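Local coordinates for glycosyl hydrolases family 31 family protein (Aspergillus niger, PDB 6DRU) that catalyses the release of alpha-xylose from the non-reducing terminal glucose of xyloglucan oligosaccharides, as a family 31 glycoside hydrolase, at residues 288-291 with 297-300; 332-337 with 373-378; 383-388 with 463-468. All coordinates share one frame; numbering follows the deposited sequence.

Contact 1 (288-291 with 297-300); sequences SWAH and LDPR. With NAG (2-acetamido-2-deoxy-beta-D-glucopyranose), chain D; MAN (alpha-D-mannopyranose), chain B; NAG (2-acetamido-2-deoxy-beta-D-glucopyranose), chain C.
D298 sets its CB against the W289-A290 peptide and brings OD1 up to the A290 methyl, because its CG lies opposite the backbone N (chi1 -175°). S288, with OG held between its own N and carbonyl carbon (chi1 48°), sets that hydroxyl beside one branch of L297, where OG and L297 CD2 are 3.5 Å apart. OG is hydrogen-bonded to D285 O; the L297 methyl packs beside it by van der Waals contact.

The backbones join through one strong bond: D298 N donates to S288 O at 2.8 Å, almost straight at 175°. The same oxygen also receives the CA-H of L297. Past this point the loop folds into an Asx turn, with R300 N reaching D298 OD1 at 3.2 Å from above the carboxylate plane. The other oxygen, OD2, uses its syn lone pair for a salt bridge with R300 NE at 3.3 Å. A bend at chi3 of R300 lets NE come back to OD2, and the bond is tilted from the guanidinium plane.

A water ties both segments to sugar. It donates to W289 O at 2.6 Å and, over a longer distance, to D298 OD2. The same water accepts from N2 of the chain D N-acetylglucosamine, 2.9 Å from the water oxygen. Further out, O2 of a mannose donates to R300 O at 2.8 Å. These sugars belong to glycans attached to the protein itself, and the loop follows barrel strand 281-284; the W289 side chain is about 7 Å from that of the active-site residue D395.

The chemistry implies a D298 carboxylate divided between R300 N, R300 NE and the water, which probably holds its orientation beside the sugars.

Contact 2 (332-337 with 373-378); sequences SVNYAA and RKFLWS
N334 and A337 bring the start of helix 335-340 against F375 of helix 370-385, two helices on the outside of the family's TIM barrel. The first segment enters through a capped type I turn. S332 opens it: its OG takes the backbone N-H of N334 at 3.2 Å in a capping bond, while S332 O accepts from Y335 N at 3.2 Å to close the turn. D294, in the loop after strand 281-284, also bonds to S332 OG and to V333 N, so the turn is held from outside as well.

N334 comes next and makes the closest approach to F375. Its CB meets F375 CZ at 3.8 Å, lying at the ring edge and in the ring plane, and its CG sits almost as close. The amide stands nearly perpendicular to the phenyl ring, with planes 88° apart, so the two flat groups do not stack. The amide nitrogen, ND2, is bonded to G293 O.

Y335 points the other way, toward the second subunit, where its OH bonds to Q411 of that neighbouring chain and its side chain packs on I415 there. Two residues on, still in the first turn of the helix, A337 offers its methyl to the same phenyl ring, with CB 4.1 Å from F375 CE2.

F375 can reach both because CG is trans to its backbone N (chi1 -176°), so the ring extends from its helix across the gap between the backbones, whose closest CA atoms, those of A337 and F375, are 9.5 Å apart. L343 packs on the ring too. On the F375 backbone, the carbonyl O accepts from S378 OG at 2.6 Å, the hydroxyl tilted 33° from the carbonyl plane.

Contact 3 (383-388 with 463-468); sequences NYYDKG and CDHVSL
Y385 and H465 form an aromatic pair, an offset edge-to-face stack in which the tyrosine edge is turned to the imidazole face. The ring centroids are 5.3 Å apart and the planes meet at 79°. Y385 stretches over from the last turn of helix 370-385, its CG trans to the backbone N (chi1 -165°), and touches with one ortho carbon of the phenol: CE2 lies 3.8 Å from H465 CD2.

Among polar atoms, Y385 OH stands 3.2 Å from H465 NE2. Beside the tyrosine, D386 OD1 lies in the plane of the phenol at its edge, and this carboxylate is salt-bridged to K381.

A backbone bond, K387 N to Y384 O at 2.8 Å, forms as the helix finishes. On the other segment a side chain does the holding, N391 OD1 accepting from V466 N, and a covalent link, the disulfide from C463 to C480, adds to it. S467 enters the barrel sheet next to strand 481-484. A454 and T455 of helix 439-455 also touch Y385.

Both ends lie where barrel strands begin, the end of a TIM barrel away from the catalytic face. With CA of Y385 and CA of H465 10.2 Å apart, the contact is carried by the ring pair, which joins the end of helix 370-385 to the loop before strand 467-469.

Overall arrangement
All three contacts lie in the TIM-barrel domain, their centres 15 to 18 Å apart. Contact 1 is the most buried and the most polar, yet its loop lies against glycan sugars and nears the catalytic end of the barrel. Contacts 2 and 3 are partly buried and use the first half and the C-terminal end of helix 370-385: contact 2 joins it to a neighbouring outer helix through an apolar ring edge, contact 3 to the approach to strand 467-469 through paired rings. W377 and Y385 pack together between them. Contact 1 also touches both others, H291 on S332 and L297 on Y384, so the loop after strand 281-284 adjoins each.

Contact 1 (288-291 with 297-300)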
loop_
_atom_site.group_PDB
_atom_site.type_symbol
_atom_site.label_atom_id
_atom_site.label_comp_id
_atom_site.label_asym_id
_atom_site.label_seq_id
_atom_site.Cartn_x
_atom_site.Cartn_y
_atom_site.Cartn_z
ATOM N N SER A 288 5.704 -40.435 6.495
ATOM C CA SER A 288 6.386 -41.638 6.041
ATOM C C SER A 288 7.664 -41.332 5.273
ATOM O O SER A 288 8.254 -42.243 4.684
ATOM C CB SER A 288 5.445 -42.476 5.172
ATOM O OG SER A 288 4.805 -41.673 4.195
ATOM N N TRP A 289 8.103 -40.079 5.271
ATOM C CA TRP A 289 9.296 -39.643 4.564
ATOM C C TRP A 289 10.405 -39.316 5.555
ATOM O O TRP A 289 10.183 -39.198 6.763
ATOM C CB TRP A 289 8.987 -38.423 3.690
ATOM C CG TRP A 289 8.157 -37.396 4.400
ATOM C CD1 TRP A 289 8.572 -36.538 5.378
ATOM C CD2 TRP A 289 6.766 -37.123 4.189
ATOM N NE1 TRP A 289 7.524 -35.747 5.789
ATOM C CE2 TRP A 289 6.406 -36.086 5.074
ATOM C CE3 TRP A 289 5.791 -37.654 3.338
ATOM C CZ2 TRP A 289 5.112 -35.570 5.132
ATOM C CZ3 TRP A 289 4.509 -37.140 3.397
ATOM C CH2 TRP A 289 4.182 -36.109 4.287
ATOM N N ALA A 290 11.618 -39.164 5.023
ATOM C CA ALA A 290 12.748 -38.785 5.863
ATOM C C ALA A 290 12.744 -37.290 6.159
ATOM O O ALA A 290 12.982 -36.882 7.301
ATOM C CB ALA A 290 14.059 -39.198 5.196
ATOM N N HIS A 291 12.474 -36.464 5.149
ATOM C CA HIS A 291 12.441 -35.019 5.313
ATOM C C HIS A 291 11.295 -34.437 4.498
ATOM O O HIS A 291 10.869 -35.016 3.494
ATOM C CB HIS A 291 13.764 -34.369 4.883
ATOM C CG HIS A 291 14.982 -35.060 5.414
ATOM N ND1 HIS A 291 15.727 -35.941 4.657
ATOM C CD2 HIS A 291 15.587 -35.000 6.623
ATOM C CE1 HIS A 291 16.737 -36.393 5.378
ATOM N NE2 HIS A 291 16.675 -35.838 6.575
ATOM N N LEU A 297 9.377 -42.426 0.265
ATOM C CA LEU A 297 9.237 -43.133 1.528
ATOM C C LEU A 297 10.598 -43.304 2.190
ATOM O O LEU A 297 11.596 -43.600 1.528
ATOM C CB LEU A 297 8.576 -44.492 1.303
ATOM C CG LEU A 297 7.141 -44.424 0.780
ATOM C CD1 LEU A 297 6.649 -45.797 0.347
ATOM C CD2 LEU A 297 6.222 -43.830 1.834
ATOM N N ASP A 298 10.635 -43.100 3.502
ATOM C CA ASP A 298 11.862 -43.273 4.267
ATOM C C ASP A 298 12.344 -44.714 4.137
ATOM O O ASP A 298 11.638 -45.638 4.571
ATOM C CB ASP A 298 11.624 -42.913 5.734
ATOM C CG ASP A 298 12.896 -42.958 6.571
ATOM O OD1 ASP A 298 13.993 -43.156 6.004
ATOM O OD2 ASP A 298 12.796 -42.787 7.806
ATOM N N PRO A 299 13.518 -44.955 3.550
ATOM C CA PRO A 299 13.980 -46.341 3.376
ATOM C C PRO A 299 14.211 -47.076 4.681
ATOM O O PRO A 299 14.179 -48.313 4.689
ATOM C CB PRO A 299 15.289 -46.179 2.590
ATOM C CG PRO A 299 15.199 -44.826 1.962
ATOM C CD PRO A 299 14.438 -43.986 2.936
ATOM N N ARG A 300 14.433 -46.360 5.787
ATOM C CA ARG A 300 14.628 -47.020 7.070
ATOM C C ARG A 300 13.375 -47.751 7.536
ATOM O O ARG A 300 13.472 -48.655 8.371
ATOM C CB ARG A 300 15.060 -46.002 8.128
ATOM C CG ARG A 300 16.339 -45.253 7.783
ATOM C CD ARG A 300 16.685 -44.199 8.827
ATOM N NE ARG A 300 15.506 -43.632 9.477
ATOM C CZ ARG A 300 15.190 -43.844 10.751
ATOM N NH1 ARG A 300 15.967 -44.606 11.509
ATOM N NH2 ARG A 300 14.100 -43.294 11.267
HETATM C C1 NAG D . 10.172 -40.409 12.892
HETATM C C2 NAG D . 11.235 -41.410 12.491
HETATM C C3 NAG D . 10.737 -42.805 12.557
HETATM C C4 NAG D . 10.112 -43.069 13.909
HETATM C C5 NAG D . 9.013 -42.056 14.132
HETATM C C6 NAG D . 8.337 -42.290 15.466
HETATM C C7 NAG D . 12.907 -40.470 10.934
HETATM C C8 NAG D . 13.355 -40.195 9.516
HETATM N N2 NAG D . 11.675 -41.136 11.168
HETATM O O3 NAG D . 11.801 -43.685 12.275
HETATM O O4 NAG D . 9.585 -44.374 13.956
HETATM O O5 NAG D . 9.587 -40.771 14.117
HETATM O O6 NAG D . 8.062 -41.049 16.076
HETATM O O7 NAG D . 13.600 -40.125 11.870
HETATM C C1 MAN B . 14.904 -47.805 12.704
HETATM C C2 MAN B . 14.527 -48.821 11.646
HETATM C C3 MAN B . 14.717 -50.221 12.189
HETATM C C4 MAN B . 16.106 -50.348 12.774
HETATM C C5 MAN B . 16.300 -49.243 13.788
HETATM C C6 MAN B . 17.633 -49.401 14.490
HETATM O O2 MAN B . 15.341 -48.650 10.511
HETATM O O3 MAN B . 14.544 -51.156 11.150
HETATM O O4 MAN B . 16.249 -51.601 13.398
HETATM O O5 MAN B . 16.234 -48.004 13.122
HETATM O O6 MAN B . 18.601 -48.565 13.893
HETATM C C1 NAG C . 9.080 -35.291 12.301
HETATM C C2 NAG C . 9.303 -35.856 13.690
HETATM C C3 NAG C . 10.073 -37.129 13.731
HETATM C C4 NAG C . 9.704 -38.068 12.602
HETATM C C5 NAG C . 9.702 -37.324 11.289
HETATM C C6 NAG C . 9.338 -38.266 10.164
HETATM C C7 NAG C . 9.292 -33.933 15.240
HETATM C C8 NAG C . 10.057 -32.898 16.037
HETATM N N2 NAG C . 9.998 -34.876 14.450
HETATM O O3 NAG C . 9.874 -37.749 14.981
HETATM O O4 NAG C . 10.645 -39.113 12.546
HETATM O O5 NAG C . 8.750 -36.297 11.378
HETATM O O6 NAG C . 8.663 -37.556 9.151
HETATM O O7 NAG C . 8.078 -33.957 15.280
HETATM O O HOH W 1 10.220 -40.971 8.664
#

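Contact 2 (332-337 with 373-378)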
loop_
_atom_site.group_PDB
_atom_site.type_symbol
_atom_site.label_atom_id
_atom_site.label_comp_id
_atom_site.label_asym_id
_atom_site.label_seq_id
_atom_site.Cartn_x
_atom_site.Cartn_y
_atom_site.Cartn_z
ATOM N N SER A 332 15.751 -31.241 3.538
ATOM C CA SER A 332 15.385 -32.058 2.392
ATOM C C SER A 332 16.548 -32.178 1.414
ATOM O O SER A 332 17.330 -31.242 1.222
ATOM C CB SER A 332 14.174 -31.466 1.676
ATOM O OG SER A 332 13.842 -32.236 0.535
ATOM N N VAL A 333 16.650 -33.350 0.782
ATOM C CA VAL A 333 17.649 -33.556 -0.257
ATOM C C VAL A 333 17.355 -32.719 -1.494
ATOM O O VAL A 333 18.256 -32.483 -2.308
ATOM C CB VAL A 333 17.742 -35.050 -0.621
ATOM C CG1 VAL A 333 17.914 -35.885 0.634
ATOM C CG2 VAL A 333 16.506 -35.489 -1.395
ATOM N N ASN A 334 16.118 -32.255 -1.655
ATOM C CA ASN A 334 15.732 -31.429 -2.787
ATOM C C ASN A 334 15.722 -29.941 -2.463
ATOM O O ASN A 334 15.415 -29.135 -3.347
ATOM C CB ASN A 334 14.350 -31.851 -3.300
ATOM C CG ASN A 334 14.303 -33.305 -3.725
ATOM O OD1 ASN A 334 15.242 -33.821 -4.331
ATOM N ND2 ASN A 334 13.204 -33.978 -3.407
ATOM N N TYR A 335 16.051 -29.558 -1.226
ATOM C CA TYR A 335 15.912 -28.160 -0.824
ATOM C C TYR A 335 16.798 -27.239 -1.653
ATOM O O TYR A 335 16.355 -26.170 -2.089
ATOM C CB TYR A 335 16.228 -27.998 0.661
ATOM C CG TYR A 335 16.282 -26.550 1.095
ATOM C CD1 TYR A 335 15.153 -25.744 1.028
ATOM C CD2 TYR A 335 17.460 -25.987 1.564
ATOM C CE1 TYR A 335 15.195 -24.419 1.419
ATOM C CE2 TYR A 335 17.512 -24.661 1.960
ATOM C CZ TYR A 335 16.377 -23.883 1.885
ATOM O OH TYR A 335 16.420 -22.564 2.276
ATOM N N ALA A 336 18.055 -27.629 -1.878
ATOM C CA ALA A 336 18.965 -26.769 -2.627
ATOM C C ALA A 336 18.504 -26.591 -4.069
ATOM O O ALA A 336 18.520 -25.475 -4.600
ATOM C CB ALA A 336 20.382 -27.340 -2.581
ATOM N N ALA A 337 18.083 -27.680 -4.717
ATOM C CA ALA A 337 17.632 -27.587 -6.102
ATOM C C ALA A 337 16.338 -26.791 -6.213
ATOM O O ALA A 337 16.181 -25.975 -7.129
ATOM C CB ALA A 337 17.456 -28.985 -6.691
ATOM N N ARG A 373 5.950 -28.111 -11.042
ATOM C CA ARG A 373 5.085 -29.274 -11.231
ATOM C C ARG A 373 5.858 -30.431 -11.850
ATOM O O ARG A 373 5.648 -31.595 -11.488
ATOM C CB ARG A 373 3.874 -28.903 -12.087
ATOM C CG ARG A 373 2.937 -27.901 -11.426
ATOM C CD ARG A 373 1.559 -27.950 -12.058
ATOM N NE ARG A 373 1.573 -27.582 -13.471
ATOM C CZ ARG A 373 1.409 -26.342 -13.921
ATOM N NH1 ARG A 373 1.224 -25.345 -13.067
ATOM N NH2 ARG A 373 1.429 -26.099 -15.225
ATOM N N LYS A 374 6.773 -30.128 -12.775
ATOM C CA LYS A 374 7.581 -31.179 -13.382
ATOM C C LYS A 374 8.578 -31.754 -12.391
ATOM O O LYS A 374 8.787 -32.972 -12.349
ATOM C CB LYS A 374 8.335 -30.632 -14.594
ATOM C CG LYS A 374 9.493 -31.539 -15.013
ATOM C CD LYS A 374 10.047 -31.233 -16.393
ATOM C CE LYS A 374 11.541 -31.549 -16.452
ATOM N NZ LYS A 374 11.888 -32.769 -15.675
ATOM N N PHE A 375 9.184 -30.892 -11.573
ATOM C CA PHE A 375 10.126 -31.364 -10.566
ATOM C C PHE A 375 9.459 -32.334 -9.604
ATOM O O PHE A 375 10.056 -33.347 -9.218
ATOM C CB PHE A 375 10.717 -30.176 -9.807
ATOM C CG PHE A 375 11.778 -30.556 -8.808
ATOM C CD1 PHE A 375 11.437 -30.971 -7.531
ATOM C CD2 PHE A 375 13.117 -30.487 -9.148
ATOM C CE1 PHE A 375 12.412 -31.318 -6.617
ATOM C CE2 PHE A 375 14.094 -30.830 -8.237
ATOM C CZ PHE A 375 13.740 -31.246 -6.970
ATOM N N LEU A 376 8.217 -32.048 -9.211
ATOM C CA LEU A 376 7.561 -32.875 -8.206
ATOM C C LEU A 376 7.126 -34.214 -8.787
ATOM O O LEU A 376 7.208 -35.244 -8.109
ATOM C CB LEU A 376 6.370 -32.125 -7.609
ATOM C CG LEU A 376 5.319 -32.952 -6.872
ATOM C CD1 LEU A 376 5.886 -33.496 -5.573
ATOM C CD2 LEU A 376 4.084 -32.109 -6.607
ATOM N N TRP A 377 6.680 -34.229 -10.048
ATOM C CA TRP A 377 6.318 -35.501 -10.663
ATOM C C TRP A 377 7.540 -36.372 -10.904
ATOM O O TRP A 377 7.451 -37.600 -10.803
ATOM C CB TRP A 377 5.570 -35.280 -11.976
ATOM C CG TRP A 377 5.130 -36.574 -12.573
ATOM C CD1 TRP A 377 5.576 -37.139 -13.730
ATOM C CD2 TRP A 377 4.175 -37.488 -12.020
ATOM N NE1 TRP A 377 4.947 -38.343 -13.941
ATOM C CE2 TRP A 377 4.084 -38.581 -12.905
ATOM C CE3 TRP A 377 3.385 -37.485 -10.867
ATOM C CZ2 TRP A 377 3.231 -39.658 -12.673
ATOM C CZ3 TRP A 377 2.541 -38.556 -10.638
ATOM C CH2 TRP A 377 2.471 -39.627 -11.536
ATOM N N SER A 378 8.682 -35.763 -11.228
ATOM C CA SER A 378 9.906 -36.539 -11.391
ATOM C C SER A 378 10.267 -37.274 -10.107
ATOM O O SER A 378 10.879 -38.347 -10.155
ATOM C CB SER A 378 11.051 -35.627 -11.828
ATOM O OG SER A 378 11.510 -34.839 -10.745
#

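Contact 3 (383-388 with 463-468)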
loop_
_atom_site.group_PDB
_atom_site.type_symbol
_atom_site.label_atom_id
_atom_site.label_comp_id
_atom_site.label_asym_id
_atom_site.label_seq_id
_atom_site.Cartn_x
_atom_site.Cartn_y
_atom_site.Cartn_z
ATOM N N ASN A 383 9.935 -42.590 -7.206
ATOM C CA ASN A 383 9.878 -43.261 -5.915
ATOM C C ASN A 383 8.542 -43.930 -5.623
ATOM O O ASN A 383 8.458 -44.707 -4.666
ATOM C CB ASN A 383 10.200 -42.264 -4.797
ATOM C CG ASN A 383 11.542 -41.596 -4.992
ATOM O OD1 ASN A 383 11.641 -40.370 -5.023
ATOM N ND2 ASN A 383 12.587 -42.401 -5.134
ATOM N N TYR A 384 7.501 -43.653 -6.407
ATOM C CA TYR A 384 6.195 -44.240 -6.137
ATOM C C TYR A 384 5.615 -44.913 -7.376
ATOM O O TYR A 384 5.396 -46.129 -7.378
ATOM C CB TYR A 384 5.226 -43.174 -5.623
ATOM C CG TYR A 384 5.585 -42.590 -4.274
ATOM C CD1 TYR A 384 5.199 -43.218 -3.097
ATOM C CD2 TYR A 384 6.302 -41.404 -4.179
ATOM C CE1 TYR A 384 5.522 -42.686 -1.862
ATOM C CE2 TYR A 384 6.628 -40.864 -2.948
ATOM C CZ TYR A 384 6.235 -41.509 -1.794
ATOM O OH TYR A 384 6.555 -40.979 -0.565
ATOM N N TYR A 385 5.360 -44.126 -8.426
ATOM C CA TYR A 385 4.635 -44.633 -9.589
ATOM C C TYR A 385 5.360 -45.809 -10.233
ATOM O O TYR A 385 4.741 -46.826 -10.567
ATOM C CB TYR A 385 4.425 -43.510 -10.606
ATOM C CG TYR A 385 3.388 -43.816 -11.664
ATOM C CD1 TYR A 385 3.736 -44.473 -12.838
ATOM C CD2 TYR A 385 2.063 -43.436 -11.497
ATOM C CE1 TYR A 385 2.791 -44.751 -13.809
ATOM C CE2 TYR A 385 1.111 -43.708 -12.464
ATOM C CZ TYR A 385 1.481 -44.366 -13.618
ATOM O OH TYR A 385 0.537 -44.639 -14.583
ATOM N N ASP A 386 6.674 -45.691 -10.414
ATOM C CA ASP A 386 7.469 -46.774 -10.979
ATOM C C ASP A 386 7.760 -47.878 -9.974
ATOM O O ASP A 386 8.575 -48.763 -10.262
ATOM C CB ASP A 386 8.787 -46.233 -11.539
ATOM C CG ASP A 386 8.597 -45.433 -12.811
ATOM O OD1 ASP A 386 7.447 -45.347 -13.294
ATOM O OD2 ASP A 386 9.598 -44.895 -13.329
ATOM N N LYS A 387 7.119 -47.849 -8.804
ATOM C CA LYS A 387 7.349 -48.851 -7.770
ATOM C C LYS A 387 6.041 -49.417 -7.224
ATOM O O LYS A 387 6.025 -49.972 -6.120
ATOM C CB LYS A 387 8.202 -48.263 -6.646
ATOM C CG LYS A 387 9.614 -47.873 -7.081
ATOM C CD LYS A 387 10.443 -47.403 -5.898
ATOM C CE LYS A 387 11.868 -47.061 -6.280
ATOM N NZ LYS A 387 12.629 -46.576 -5.093
ATOM N N GLY A 388 4.943 -49.280 -7.971
ATOM C CA GLY A 388 3.683 -49.909 -7.639
ATOM C C GLY A 388 2.688 -49.028 -6.913
ATOM O O GLY A 388 1.526 -49.431 -6.765
ATOM N N CYS A 463 -9.820 -42.710 -16.597
ATOM C CA CYS A 463 -8.683 -42.669 -15.689
ATOM C C CYS A 463 -8.184 -44.075 -15.392
ATOM O O CYS A 463 -8.972 -45.018 -15.272
ATOM C CB CYS A 463 -9.060 -41.982 -14.374
ATOM S SG CYS A 463 -9.640 -40.278 -14.501
ATOM N N ASP A 464 -6.866 -44.212 -15.282
ATOM C CA ASP A 464 -6.272 -45.431 -14.749
ATOM C C ASP A 464 -5.993 -45.324 -13.260
ATOM O O ASP A 464 -6.001 -46.339 -12.556
ATOM C CB ASP A 464 -4.968 -45.757 -15.484
ATOM C CG ASP A 464 -5.202 -46.409 -16.831
ATOM O OD1 ASP A 464 -6.379 -46.571 -17.222
ATOM O OD2 ASP A 464 -4.207 -46.755 -17.501
ATOM N N HIS A 465 -5.749 -44.111 -12.769
ATOM C CA HIS A 465 -5.428 -43.875 -11.372
ATOM C C HIS A 465 -6.115 -42.592 -10.923
ATOM O O HIS A 465 -6.584 -41.795 -11.739
ATOM C CB HIS A 465 -3.912 -43.795 -11.165
ATOM C CG HIS A 465 -3.154 -44.871 -11.880
ATOM N ND1 HIS A 465 -3.035 -46.152 -11.386
ATOM C CD2 HIS A 465 -2.497 -44.860 -13.063
ATOM C CE1 HIS A 465 -2.326 -46.882 -12.230
ATOM N NE2 HIS A 465 -1.987 -46.121 -13.255
ATOM N N VAL A 466 -6.173 -42.395 -9.606
ATOM C CA VAL A 466 -6.835 -41.242 -9.013
ATOM C C VAL A 466 -5.884 -40.553 -8.044
ATOM O O VAL A 466 -4.835 -41.082 -7.677
ATOM C CB VAL A 466 -8.144 -41.619 -8.288
ATOM C CG1 VAL A 466 -9.059 -42.405 -9.203
ATOM C CG2 VAL A 466 -7.832 -42.411 -7.029
ATOM N N SER A 467 -6.275 -39.347 -7.637
ATOM C CA SER A 467 -5.597 -38.609 -6.586
ATOM C C SER A 467 -6.626 -38.172 -5.553
ATOM O O SER A 467 -7.797 -37.953 -5.876
ATOM C CB SER A 467 -4.847 -37.386 -7.131
ATOM O OG SER A 467 -5.746 -36.364 -7.522
ATOM N N LEU A 468 -6.184 -38.061 -4.305
ATOM C CA LEU A 468 -7.045 -37.671 -3.194
ATOM C C LEU A 468 -6.621 -36.281 -2.738
ATOM O O LEU A 468 -5.529 -36.107 -2.187
ATOM C CB LEU A 468 -6.959 -38.687 -2.056
ATOM C CG LEU A 468 -7.796 -38.440 -0.800
ATOM C CD1 LEU A 468 -9.275 -38.348 -1.135
ATOM C CD2 LEU A 468 -7.551 -39.543 0.214
#